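PDB 1RT8: fimbrin from Schizosaccharomyces pombe, which binds and crosslinks actin filaments, associating with actin structures that set up and maintain cell polarity and taking part in cytokinesis, mating and spore formation. Local coordinates for residues A[232-237]-A[259-264]; A[459-464]-A[474-479]; A[350-355]-A[372-377]; A[389-394]-A[411-416]. All coordinates share one frame; numbering follows the deposited sequence.

Contact 1: residues A[232-237]-A[259-264]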
# COMPACT_ATOMS: atom_id res chain seq x y z
N LEU A 232 26.57 8.64 -12.51
CA LEU A 232 25.37 8.04 -13.09
C LEU A 232 24.14 8.82 -12.64
O LEU A 232 23.01 8.45 -12.93
CB LEU A 232 25.24 6.58 -12.64
CG LEU A 232 26.52 5.73 -12.63
CD1 LEU A 232 26.22 4.36 -12.05
CD2 LEU A 232 27.07 5.61 -14.05
N ASP A 233 24.40 9.92 -11.93
CA ASP A 233 23.34 10.77 -11.39
C ASP A 233 22.52 9.97 -10.37
O ASP A 233 21.30 10.15 -10.26
CB ASP A 233 22.44 11.29 -12.51
CG ASP A 233 21.41 12.29 -12.02
OD1 ASP A 233 21.79 13.21 -11.27
OD2 ASP A 233 20.22 12.15 -12.38
N CYS A 234 23.19 9.09 -9.63
CA CYS A 234 22.52 8.27 -8.62
C CYS A 234 22.99 8.53 -7.19
O CYS A 234 22.86 7.65 -6.33
CB CYS A 234 22.69 6.79 -8.94
SG CYS A 234 21.75 6.21 -10.36
N ARG A 235 23.54 9.71 -6.93
CA ARG A 235 23.97 10.02 -5.57
C ARG A 235 22.77 10.60 -4.84
O ARG A 235 22.72 11.79 -4.54
CB ARG A 235 25.13 11.01 -5.55
CG ARG A 235 25.53 11.39 -4.13
CD ARG A 235 26.89 12.06 -4.05
NE ARG A 235 27.28 12.28 -2.66
CZ ARG A 235 28.53 12.46 -2.25
NH1 ARG A 235 29.53 12.45 -3.13
NH2 ARG A 235 28.79 12.64 -0.96
N LYS A 236 21.80 9.73 -4.57
CA LYS A 236 20.57 10.13 -3.90
C LYS A 236 20.34 9.37 -2.59
O LYS A 236 20.65 8.18 -2.49
CB LYS A 236 19.38 9.88 -4.83
CG LYS A 236 19.46 10.55 -6.19
CD LYS A 236 19.33 12.06 -6.08
CE LYS A 236 19.14 12.71 -7.44
NZ LYS A 236 18.85 14.17 -7.30
N TYR A 237 19.81 10.08 -1.59
CA TYR A 237 19.49 9.53 -0.27
C TYR A 237 20.64 9.17 0.67
O TYR A 237 20.62 9.51 1.85
CB TYR A 237 18.61 8.28 -0.40
CG TYR A 237 17.32 8.48 -1.14
CD1 TYR A 237 17.24 8.26 -2.51
CD2 TYR A 237 16.16 8.86 -0.46
CE1 TYR A 237 16.02 8.41 -3.20
CE2 TYR A 237 14.94 9.02 -1.13
CZ TYR A 237 14.89 8.79 -2.50
OH TYR A 237 13.69 8.95 -3.17
N PHE A 259 18.64 1.23 -9.37
CA PHE A 259 17.96 0.19 -10.13
C PHE A 259 17.01 0.79 -11.16
O PHE A 259 16.87 0.25 -12.26
CB PHE A 259 17.16 -0.70 -9.19
CG PHE A 259 16.24 -1.65 -9.90
CD1 PHE A 259 16.72 -2.84 -10.43
CD2 PHE A 259 14.89 -1.36 -10.03
CE1 PHE A 259 15.87 -3.73 -11.08
CE2 PHE A 259 14.03 -2.25 -10.68
CZ PHE A 259 14.52 -3.43 -11.20
N ASN A 260 16.37 1.91 -10.82
CA ASN A 260 15.43 2.53 -11.75
C ASN A 260 16.10 3.18 -12.94
O ASN A 260 15.54 3.22 -14.03
CB ASN A 260 14.57 3.59 -11.04
CG ASN A 260 13.66 2.99 -9.99
OD1 ASN A 260 13.29 1.82 -10.08
ND2 ASN A 260 13.30 3.80 -9.00
N THR A 261 17.31 3.69 -12.74
CA THR A 261 18.01 4.37 -13.82
C THR A 261 19.06 3.52 -14.53
O THR A 261 19.42 3.80 -15.67
CB THR A 261 18.66 5.66 -13.31
OG1 THR A 261 19.43 5.38 -12.14
CG2 THR A 261 17.60 6.69 -12.95
N HIS A 262 19.54 2.47 -13.86
CA HIS A 262 20.57 1.62 -14.45
C HIS A 262 20.39 0.12 -14.21
O HIS A 262 21.28 -0.53 -13.66
CB HIS A 262 21.94 2.07 -13.94
CG HIS A 262 22.31 3.46 -14.37
ND1 HIS A 262 22.74 3.75 -15.65
CD2 HIS A 262 22.29 4.64 -13.70
CE1 HIS A 262 22.95 5.05 -15.75
NE2 HIS A 262 22.69 5.61 -14.58
N PRO A 263 19.25 -0.44 -14.63
CA PRO A 263 18.97 -1.87 -14.44
C PRO A 263 20.16 -2.75 -14.84
O PRO A 263 20.45 -3.75 -14.19
CB PRO A 263 17.76 -2.11 -15.33
CG PRO A 263 17.05 -0.81 -15.28
CD PRO A 263 18.17 0.19 -15.41
N GLY A 264 20.83 -2.37 -15.93
CA GLY A 264 21.97 -3.12 -16.40
C GLY A 264 21.64 -4.53 -16.87
O GLY A 264 22.45 -5.45 -16.72
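H262 meets L232 and C234 where two helix exits of the second calponin-homology (CH) domain come together. H262 is the first residue beyond helix 248-261, and L232 comes just before D233, whose positive phi closes a Schellman motif at the end of helix 218-230. The imidazole donates from NE2 to the backbone O of L232, 3.3 Å away with an N-H...O angle of 154°. The donor lies in the carbonyl plane on a lone pair, at a C=O...N angle of 118°, and the oxygen stays close to the plane of the ring. Histidine suits the place because one flat group supplies both this N-H and an apolar surface. L232 CB comes within 3.3 Å of H262 NE2, while L232 CD1 stands 4.2 Å above one ring face, displaced toward the rim. C234 SG reaches the ring at its edge, 3.7 Å from H262 CD2. A phenylalanine in place of H262 would probably leave the L232 carbonyl without this donor, though a ring would remain beside the leucine.

Further out, T261 flanks the sulfur from the last turn of helix 248-261, and its own hydroxyl donates back to H257 O, which fixes the rotation of the side chain. L232 also packs on the loop residues A204 and L207, and C234 on H257 and L258 of helix 248-261. With SG anti to its own carbonyl carbon (chi1 -72°), C234 directs its sulfur at the helix exit, where SG lies 3.0 Å from T261 OG1.

Contact 2: residues A[459-464]-A[474-479]; sequences NLVTDG and ARLAIS
L476 turns its CD2 methyl from helix 467-483 onto the loop that precedes the same helix, where it meets L460 and V461. The contact thus folds the loop back against its own helix in the fourth CH domain. The two loop residues approach the methyl from directions roughly 70° apart. L460 comes with the base of its side chain, CB lying 4.3 Å from L476 CD2, while L460 also packs on R69. V461 touches with one branch, its CG2 also 4.3 Å from L476 CD2, and packs on L445 as well. The L460 carbonyl oxygen is nearer still, at 3.7 Å from L476 CD2, so the methyl rests against the backbone as much as against side chains. Because CG of L476 lies anti to the backbone N (chi1 174°), the isobutyl group extends from the helix and can bridge to the loop, the closest CA pair, V461 CA and L476 CA, being 8.3 Å apart. Leucine is long enough to reach the loop from the helix, and the L476 side chain also packs on D67 and V70, in the first CH domain.

Beyond the apolar patch the loop is held by polar bonds. T462 N donates to N473 OD1, and T462 OG1 accepts from G464 N at 2.8 Å in an ST turn, where glycine readily takes the positive phi of the turn's last residue. The chemistry of L476 with the loop is therefore mainly van der Waals contact, weakly directional, and the precise path of the chain is probably set by the neighbouring hydrogen bonds.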
# COMPACT_ATOMS: atom_id res chain seq x y z
N ASN A 459 -20.46 20.20 -9.66
CA ASN A 459 -19.75 20.90 -10.72
C ASN A 459 -18.47 20.10 -11.00
O ASN A 459 -17.87 20.23 -12.07
CB ASN A 459 -19.40 22.33 -10.29
CG ASN A 459 -20.59 23.25 -10.35
OD1 ASN A 459 -21.34 23.24 -11.33
ND2 ASN A 459 -20.78 24.06 -9.32
N LEU A 460 -18.08 19.27 -10.04
CA LEU A 460 -16.89 18.44 -10.17
C LEU A 460 -17.27 17.02 -10.59
O LEU A 460 -16.41 16.14 -10.67
CB LEU A 460 -16.13 18.37 -8.85
CG LEU A 460 -15.70 19.69 -8.21
CD1 LEU A 460 -15.02 19.42 -6.88
CD2 LEU A 460 -14.77 20.43 -9.15
N VAL A 461 -18.55 16.79 -10.85
CA VAL A 461 -19.03 15.47 -11.25
C VAL A 461 -19.36 15.42 -12.74
O VAL A 461 -20.16 16.21 -13.24
CB VAL A 461 -20.30 15.07 -10.44
CG1 VAL A 461 -20.90 13.77 -10.99
CG2 VAL A 461 -19.94 14.92 -8.97
N THR A 462 -18.73 14.49 -13.45
CA THR A 462 -18.97 14.36 -14.88
C THR A 462 -20.18 13.46 -15.05
O THR A 462 -20.80 13.06 -14.06
CB THR A 462 -17.77 13.71 -15.60
OG1 THR A 462 -17.80 12.30 -15.39
CG2 THR A 462 -16.46 14.28 -15.07
N ASP A 463 -20.51 13.15 -16.29
CA ASP A 463 -21.64 12.28 -16.56
C ASP A 463 -21.11 10.88 -16.79
O ASP A 463 -21.86 9.96 -17.07
CB ASP A 463 -22.41 12.78 -17.79
CG ASP A 463 -21.64 12.58 -19.08
OD1 ASP A 463 -20.40 12.75 -19.07
OD2 ASP A 463 -22.27 12.27 -20.11
N GLY A 464 -19.79 10.73 -16.65
CA GLY A 464 -19.15 9.44 -16.83
C GLY A 464 -19.51 8.74 -18.13
O GLY A 464 -19.50 7.50 -18.20
N ALA A 474 -15.30 8.01 -10.04
CA ALA A 474 -15.00 6.97 -9.07
C ALA A 474 -13.84 7.36 -8.15
O ALA A 474 -13.89 7.12 -6.94
CB ALA A 474 -14.69 5.65 -9.78
N ARG A 475 -12.81 7.97 -8.72
CA ARG A 475 -11.64 8.40 -7.97
C ARG A 475 -12.02 9.50 -6.98
O ARG A 475 -11.50 9.57 -5.86
CB ARG A 475 -10.56 8.92 -8.93
CG ARG A 475 -9.25 9.32 -8.26
CD ARG A 475 -8.19 9.64 -9.30
NE ARG A 475 -7.85 8.47 -10.09
CZ ARG A 475 -7.65 8.47 -11.41
NH1 ARG A 475 -7.77 9.60 -12.10
NH2 ARG A 475 -7.32 7.35 -12.04
N LEU A 476 -12.93 10.37 -7.41
CA LEU A 476 -13.41 11.45 -6.57
C LEU A 476 -14.23 10.85 -5.43
O LEU A 476 -14.10 11.26 -4.28
CB LEU A 476 -14.28 12.42 -7.38
CG LEU A 476 -14.97 13.53 -6.58
CD1 LEU A 476 -13.92 14.46 -5.99
CD2 LEU A 476 -15.92 14.31 -7.49
N ALA A 477 -15.08 9.88 -5.76
CA ALA A 477 -15.92 9.23 -4.76
C ALA A 477 -15.07 8.55 -3.69
O ALA A 477 -15.34 8.69 -2.49
CB ALA A 477 -16.84 8.20 -5.44
N ILE A 478 -14.04 7.82 -4.12
CA ILE A 478 -13.16 7.13 -3.17
C ILE A 478 -12.45 8.10 -2.23
O ILE A 478 -12.37 7.85 -1.03
CB ILE A 478 -12.12 6.26 -3.89
CG1 ILE A 478 -12.82 5.05 -4.53
CG2 ILE A 478 -11.03 5.81 -2.91
CD1 ILE A 478 -11.92 4.19 -5.40
N SER A 479 -11.94 9.21 -2.76
CA SER A 479 -11.26 10.20 -1.94
C SER A 479 -12.24 10.89 -0.98
O SER A 479 -11.88 11.25 0.14
CB SER A 479 -10.57 11.25 -2.82
OG SER A 479 -9.50 10.68 -3.58

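Contact 3: residues A[350-355]-A[372-377]. With SO4 (sulfate ion), chain D.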
# COMPACT_ATOMS: atom_id res chain seq x y z
N GLU A 350 -5.39 -30.31 6.84
CA GLU A 350 -6.00 -30.30 8.16
C GLU A 350 -6.23 -28.84 8.55
O GLU A 350 -7.31 -28.47 9.01
CB GLU A 350 -5.09 -30.99 9.19
CG GLU A 350 -4.97 -32.50 8.93
CD GLU A 350 -4.04 -33.20 9.90
OE1 GLU A 350 -3.26 -32.51 10.60
OE2 GLU A 350 -4.08 -34.46 9.95
N ASN A 351 -5.21 -28.01 8.34
CA ASN A 351 -5.32 -26.59 8.66
C ASN A 351 -6.46 -25.94 7.88
O ASN A 351 -7.22 -25.16 8.42
CB ASN A 351 -4.01 -25.85 8.35
CG ASN A 351 -2.96 -26.05 9.43
OD1 ASN A 351 -3.22 -26.67 10.46
ND2 ASN A 351 -1.77 -25.50 9.19
N CYS A 352 -6.57 -26.28 6.59
CA CYS A 352 -7.62 -25.70 5.78
C CYS A 352 -9.00 -26.26 6.10
O CYS A 352 -10.00 -25.54 6.03
CB CYS A 352 -7.29 -25.87 4.29
SG CYS A 352 -5.89 -24.84 3.76
N ASN A 353 -9.08 -27.54 6.47
CA ASN A 353 -10.38 -28.13 6.83
C ASN A 353 -10.90 -27.41 8.07
O ASN A 353 -12.10 -27.16 8.21
CB ASN A 353 -10.24 -29.63 7.14
CG ASN A 353 -10.04 -30.48 5.90
OD1 ASN A 353 -10.35 -30.05 4.78
ND2 ASN A 353 -9.55 -31.69 6.09
N TYR A 354 -9.99 -27.08 8.98
CA TYR A 354 -10.32 -26.38 10.21
C TYR A 354 -10.80 -24.96 9.88
O TYR A 354 -11.80 -24.49 10.42
CB TYR A 354 -9.09 -26.37 11.12
CG TYR A 354 -9.30 -25.78 12.51
CD1 TYR A 354 -10.53 -25.87 13.16
CD2 TYR A 354 -8.24 -25.17 13.18
CE1 TYR A 354 -10.71 -25.34 14.46
CE2 TYR A 354 -8.40 -24.65 14.46
CZ TYR A 354 -9.64 -24.74 15.09
OH TYR A 354 -9.79 -24.20 16.36
N ALA A 355 -10.08 -24.29 8.98
CA ALA A 355 -10.45 -22.94 8.59
C ALA A 355 -11.86 -22.91 8.00
O ALA A 355 -12.63 -22.00 8.28
CB ALA A 355 -9.44 -22.41 7.58
N ALA A 372 -9.20 -29.08 1.20
CA ALA A 372 -8.28 -29.40 0.13
C ALA A 372 -8.35 -28.40 -1.03
O ALA A 372 -7.33 -28.14 -1.66
CB ALA A 372 -8.53 -30.82 -0.38
N ASP A 373 -9.53 -27.87 -1.32
CA ASP A 373 -9.65 -26.89 -2.40
C ASP A 373 -8.78 -25.68 -2.15
O ASP A 373 -8.19 -25.11 -3.08
CB ASP A 373 -11.10 -26.42 -2.57
CG ASP A 373 -12.01 -27.51 -3.05
OD1 ASP A 373 -11.71 -28.11 -4.10
OD2 ASP A 373 -13.04 -27.77 -2.38
N ILE A 374 -8.69 -25.27 -0.90
CA ILE A 374 -7.88 -24.12 -0.56
C ILE A 374 -6.42 -24.53 -0.63
O ILE A 374 -5.58 -23.78 -1.14
CB ILE A 374 -8.19 -23.60 0.86
CG1 ILE A 374 -9.71 -23.39 1.03
CG2 ILE A 374 -7.44 -22.30 1.11
CD1 ILE A 374 -10.35 -22.48 -0.02
N THR A 375 -6.12 -25.73 -0.14
CA THR A 375 -4.75 -26.23 -0.14
C THR A 375 -4.23 -26.36 -1.57
O THR A 375 -3.05 -26.14 -1.83
CB THR A 375 -4.62 -27.63 0.51
OG1 THR A 375 -5.14 -27.61 1.86
CG2 THR A 375 -3.15 -28.05 0.55
N ASP A 376 -5.10 -26.74 -2.49
CA ASP A 376 -4.68 -26.91 -3.87
C ASP A 376 -4.70 -25.62 -4.68
O ASP A 376 -4.43 -25.62 -5.87
CB ASP A 376 -5.51 -28.00 -4.53
CG ASP A 376 -5.29 -29.37 -3.89
OD1 ASP A 376 -4.23 -29.57 -3.25
OD2 ASP A 376 -6.16 -30.24 -4.01
N GLY A 377 -5.02 -24.51 -4.01
CA GLY A 377 -5.06 -23.22 -4.68
C GLY A 377 -6.22 -22.93 -5.61
O GLY A 377 -6.06 -22.17 -6.58
S SO4 D . -11.34 -32.55 2.75
O1 SO4 D . -10.60 -31.19 2.25
O2 SO4 D . -11.75 -33.23 1.54
O3 SO4 D . -10.53 -33.26 3.49
O4 SO4 D . -12.52 -32.04 3.42
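Helix 345-361 packs against the short helix 371-375 in the third CH domain, C352 and N353 facing A372, I374 and T375, and a sulfate sits at the N-terminal end of the shorter helix. Sulfate O1, of an ion probably from the crystallisation liquor, accepts a hydrogen bond from A372 N at 2.7 Å, nearly straight with an N-H...O angle of 163°. From the other helix N353 ND2 donates to sulfate O3 at 3.2 Å, with a more bent angle of 142°. Asparagine suits this rim because its short amide places an N-H beside the anion without adding charge. An alanine at N353 would probably leave O3 without its donor from helix 345-361, and the sulfate would be less firmly fixed against turning.

Below the ion the helices pack closely, with C352 CA 6.5 Å from I374 CA. C352 is small enough for that approach: C352 SG lies 3.9 Å from I374 CB and 3.4 Å from T375 OG1. The T375 hydroxyl makes a weak hydrogen bond to G371 O. Helix 371-375 ends in a Schellman motif at G377. Sulfate bound by a backbone N-H in the first turn, where the helix dipole would probably favour an anion, is typical of helix N-terminal anion sites.

Contact 4: residues A[389-394]-A[411-416]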
# COMPACT_ATOMS: atom_id res chain seq x y z
N MET A 389 -15.70 -14.38 4.37
CA MET A 389 -15.12 -13.81 5.58
C MET A 389 -15.29 -12.29 5.56
O MET A 389 -15.71 -11.69 6.56
CB MET A 389 -13.63 -14.16 5.68
CG MET A 389 -13.01 -13.83 7.02
SD MET A 389 -11.22 -14.08 7.08
CE MET A 389 -11.11 -15.73 7.76
N MET A 390 -14.98 -11.66 4.44
CA MET A 390 -15.14 -10.22 4.32
C MET A 390 -16.61 -9.83 4.45
O MET A 390 -16.95 -8.88 5.14
CB MET A 390 -14.60 -9.71 2.98
CG MET A 390 -14.98 -8.26 2.67
SD MET A 390 -14.24 -7.59 1.14
CE MET A 390 -12.59 -7.23 1.69
N ARG A 391 -17.47 -10.57 3.77
CA ARG A 391 -18.90 -10.28 3.79
C ARG A 391 -19.54 -10.39 5.17
O ARG A 391 -20.34 -9.53 5.56
CB ARG A 391 -19.64 -11.21 2.82
CG ARG A 391 -21.13 -10.94 2.73
CD ARG A 391 -21.40 -9.54 2.19
NE ARG A 391 -22.84 -9.24 2.13
CZ ARG A 391 -23.58 -8.89 3.17
NH1 ARG A 391 -23.05 -8.78 4.38
NH2 ARG A 391 -24.88 -8.63 3.00
N MET A 392 -19.20 -11.44 5.91
CA MET A 392 -19.75 -11.62 7.25
C MET A 392 -19.26 -10.51 8.16
O MET A 392 -20.01 -10.03 9.01
CB MET A 392 -19.36 -12.97 7.83
CG MET A 392 -20.03 -13.27 9.16
SD MET A 392 -21.83 -13.16 9.03
CE MET A 392 -22.22 -14.71 8.21
N ASN A 393 -18.01 -10.10 7.98
CA ASN A 393 -17.43 -9.04 8.79
C ASN A 393 -18.24 -7.76 8.61
O ASN A 393 -18.48 -7.03 9.58
CB ASN A 393 -15.98 -8.80 8.39
CG ASN A 393 -15.27 -7.82 9.31
OD1 ASN A 393 -14.50 -6.98 8.85
ND2 ASN A 393 -15.51 -7.94 10.61
N ILE A 394 -18.66 -7.47 7.37
CA ILE A 394 -19.46 -6.28 7.09
C ILE A 394 -20.78 -6.36 7.86
O ILE A 394 -21.21 -5.38 8.47
CB ILE A 394 -19.76 -6.14 5.58
CG1 ILE A 394 -18.50 -5.71 4.83
CG2 ILE A 394 -20.87 -5.12 5.36
CD1 ILE A 394 -18.69 -5.67 3.32
N SER A 411 -29.72 -7.08 -0.52
CA SER A 411 -30.84 -6.23 -0.92
C SER A 411 -30.97 -5.07 0.07
O SER A 411 -31.22 -3.94 -0.35
CB SER A 411 -32.14 -7.03 -0.98
OG SER A 411 -32.54 -7.47 0.31
N ASP A 412 -30.80 -5.34 1.36
CA ASP A 412 -30.89 -4.28 2.37
C ASP A 412 -29.83 -3.20 2.09
O ASP A 412 -30.09 -2.01 2.24
CB ASP A 412 -30.65 -4.81 3.79
CG ASP A 412 -31.73 -5.77 4.27
OD1 ASP A 412 -32.91 -5.57 3.92
OD2 ASP A 412 -31.40 -6.71 5.00
N MET A 413 -28.63 -3.61 1.68
CA MET A 413 -27.56 -2.65 1.38
C MET A 413 -27.90 -1.81 0.14
O MET A 413 -27.69 -0.59 0.12
CB MET A 413 -26.22 -3.37 1.19
CG MET A 413 -25.72 -4.02 2.47
SD MET A 413 -24.16 -4.91 2.26
CE MET A 413 -23.00 -3.58 2.24
N VAL A 414 -28.41 -2.47 -0.90
CA VAL A 414 -28.80 -1.78 -2.13
C VAL A 414 -29.89 -0.74 -1.81
O VAL A 414 -29.87 0.37 -2.32
CB VAL A 414 -29.36 -2.77 -3.20
CG1 VAL A 414 -29.84 -2.00 -4.43
CG2 VAL A 414 -28.28 -3.78 -3.60
N ALA A 415 -30.84 -1.13 -0.95
CA ALA A 415 -31.93 -0.25 -0.54
C ALA A 415 -31.40 0.96 0.24
O ALA A 415 -31.89 2.08 0.08
CB ALA A 415 -32.94 -1.02 0.31
N TRP A 416 -30.39 0.72 1.09
CA TRP A 416 -29.79 1.79 1.88
C TRP A 416 -29.08 2.75 0.92
O TRP A 416 -29.20 3.96 1.03
CB TRP A 416 -28.75 1.25 2.86
CG TRP A 416 -28.07 2.33 3.65
CD1 TRP A 416 -28.51 2.90 4.81
CD2 TRP A 416 -26.83 2.98 3.34
NE1 TRP A 416 -27.62 3.85 5.25
CE2 TRP A 416 -26.58 3.92 4.37
CE3 TRP A 416 -25.90 2.85 2.30
CZ2 TRP A 416 -25.43 4.72 4.38
CZ3 TRP A 416 -24.75 3.65 2.32
CH2 TRP A 416 -24.53 4.58 3.36
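R391 and M413 run antiparallel alongside each other where helix 379-397, in the third CH domain, meets helix 410-421, in the fourth. The contact joins two successive CH domains.

The first interaction is sulfur over a cationic plane. M413 SD sits 3.9 Å above one face of the R391 guanidinium, displaced toward the rim beside NH2. The polarisable thioether is well suited to such a face, since it takes none of the in-plane N-H groups away from their partners. R391 gets there by extending from the helix with CG anti to the backbone N and then bending at chi2 (63°).

The second kind is polar and lies just outside the two segments. R391 NH2 makes a hydrogen bond to L408 O and a salt bridge to D410, which probably holds the guanidinium in place for the sulfur.

The third is apolar. The I394 side chain lies roughly perpendicular to that of M413, and both pack on L504 of helix 500-511. A flexible, unbranched methionine can reach across helices this far apart, I394 CA and M413 CA being 10.6 Å distant. Its chain bends at chi3 (78°), bringing the terminal CE to 4.1 Å from I394 CG2.

In the fold
Along the chain the contacts come in series: contact 1 in the second CH domain, contact 3 in the third, contact 4 from the third to the fourth, and contact 2 in the fourth. Contact 1 belongs to the first actin-binding region; the other three belong to the second. Contacts 3 and 4 are neighbours, their nearest atoms about 6 Å apart, as helix 379-397 follows helix 371-375 after a short turn. Contact 2 lies 23 Å from contact 4, centre to centre, whereas contacts 1 and 4 are 48 Å apart on opposite sides of the chain's centre. Three contacts thus each lie within one CH domain, and contact 4 joins two, within a core that carries both actin-binding regions.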